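PDB 6TZ0: RNA-dependent RNA Polymerase from Bombyx mori cytoplasmic polyhedrosis virus, which catalyses RNA-templated RNA synthesis, making plus strands by fully conservative transcription and, after core assembly, complementary minus strands to restore the double-stranded genome. Local coordinates for residues Ile881-Met884 with Ile885-Asn888. Sequence-based numbering, arbitrary orientation.
Sequences IREM and IQQN
I885 N donates to I881 O at 2.9 Å, an alpha-helical bond in the last turn of the short helix 881-886, in the C-terminal region of the polymerase and away from its annotated sites. On the same residue CG1 sits between backbone N and carbonyl carbon (chi1 69°), which lays this branch over the preceding turn, so that CG1 and CG2 lie against the carbonyl oxygens of R882 and I881 respectively; outside this turn, I885 rests on H1203. At Q886 the pattern tightens: its N makes a 3-10-type (i to i-3) bond to E883 O at 3.1 Å, standing above the carbonyl plane, and a weaker alpha-type bond to R882 O. Q886 CG packs beside R882 O and E883 O. Q887 N makes a weak bond to E883 O at 3.4 Å. The Q887 side chain, bent at chi2, turns back across the aliphatic part of E883, with the amide and carboxylate planes 71° apart and NE2 of Q887 3.4 Å from CG of E883, a contact without a hydrogen bond. N888, with phi 63°, has a left-handed backbone conformation, and its side chain, CG anti to the backbone N, touches H1203.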
loop_
_atom_site.group_PDB
_atom_site.type_symbol
_atom_site.label_atom_id
_atom_site.label_comp_id
_atom_site.label_asym_id
_atom_site.label_seq_id
_atom_site.Cartn_x
_atom_site.Cartn_y
_atom_site.Cartn_z
ATOM N N ILE A 881 47.585 12.693 -17.129
ATOM C CA ILE A 881 47.027 12.311 -18.422
ATOM C C ILE A 881 47.440 13.282 -19.532
ATOM O O ILE A 881 47.581 12.888 -20.694
ATOM C CB ILE A 881 45.501 12.191 -18.255
ATOM C CG1 ILE A 881 44.785 11.720 -19.509
ATOM C CG2 ILE A 881 44.916 13.464 -17.679
ATOM C CD1 ILE A 881 43.394 11.306 -19.187
ATOM N N ARG A 882 47.679 14.551 -19.191
ATOM C CA ARG A 882 48.199 15.507 -20.167
ATOM C C ARG A 882 49.622 15.141 -20.579
ATOM O O ARG A 882 49.961 15.149 -21.774
ATOM C CB ARG A 882 48.133 16.914 -19.563
ATOM C CG ARG A 882 48.410 18.100 -20.483
ATOM C CD ARG A 882 49.875 18.533 -20.439
ATOM N NE ARG A 882 50.336 18.794 -19.079
ATOM C CZ ARG A 882 51.614 18.792 -18.713
ATOM N NH1 ARG A 882 52.559 18.533 -19.607
ATOM N NH2 ARG A 882 51.947 19.038 -17.455
ATOM N N GLU A 883 50.469 14.820 -19.598
ATOM C CA GLU A 883 51.809 14.335 -19.906
ATOM C C GLU A 883 51.749 12.995 -20.622
ATOM O O GLU A 883 52.539 12.734 -21.534
ATOM C CB GLU A 883 52.643 14.226 -18.635
ATOM C CG GLU A 883 54.078 13.818 -18.876
ATOM C CD GLU A 883 54.890 13.748 -17.607
ATOM O OE1 GLU A 883 54.327 14.022 -16.529
ATOM O OE2 GLU A 883 56.090 13.415 -17.691
ATOM N N MET A 884 50.776 12.163 -20.264
ATOM C CA MET A 884 50.660 10.849 -20.876
ATOM C C MET A 884 50.177 10.935 -22.323
ATOM O O MET A 884 50.457 10.034 -23.120
ATOM C CB MET A 884 49.761 9.988 -19.989
ATOM C CG MET A 884 49.519 8.565 -20.420
ATOM S SD MET A 884 48.895 7.596 -19.043
ATOM C CE MET A 884 47.396 8.470 -18.651
ATOM N N ILE A 885 49.505 12.027 -22.705
ATOM C CA ILE A 885 49.183 12.212 -24.120
ATOM C C ILE A 885 50.170 13.111 -24.850
ATOM O O ILE A 885 50.046 13.266 -26.075
ATOM C CB ILE A 885 47.776 12.799 -24.377
ATOM C CG1 ILE A 885 47.680 14.248 -23.926
ATOM C CG2 ILE A 885 46.705 11.998 -23.673
ATOM C CD1 ILE A 885 46.393 14.894 -24.337
ATOM N N GLN A 886 51.138 13.723 -24.158
ATOM C CA GLN A 886 52.130 14.494 -24.904
ATOM C C GLN A 886 53.439 13.751 -25.161
ATOM O O GLN A 886 54.337 14.331 -25.780
ATOM C CB GLN A 886 52.425 15.840 -24.218
ATOM C CG GLN A 886 53.195 15.809 -22.914
ATOM C CD GLN A 886 54.692 15.982 -23.088
ATOM O OE1 GLN A 886 55.149 16.624 -24.033
ATOM N NE2 GLN A 886 55.463 15.416 -22.166
ATOM N N GLN A 887 53.591 12.502 -24.716
ATOM C CA GLN A 887 54.664 11.656 -25.231
ATOM C C GLN A 887 54.171 10.280 -25.669
ATOM O O GLN A 887 54.979 9.349 -25.768
ATOM C CB GLN A 887 55.821 11.507 -24.237
ATOM C CG GLN A 887 55.539 10.799 -22.926
ATOM C CD GLN A 887 55.443 11.751 -21.763
ATOM O OE1 GLN A 887 55.351 12.964 -21.946
ATOM N NE2 GLN A 887 55.474 11.208 -20.554
ATOM N N ASN A 888 52.862 10.144 -25.922
ATOM C CA ASN A 888 52.267 9.015 -26.653
ATOM C C ASN A 888 52.481 7.690 -25.925
ATOM O O ASN A 888 52.959 6.715 -26.505
ATOM C CB ASN A 888 52.803 8.944 -28.090
ATOM C CG ASN A 888 51.847 8.260 -29.062
ATOM O OD1 ASN A 888 52.049 8.323 -30.272
ATOM N ND2 ASN A 888 50.795 7.635 -28.545
#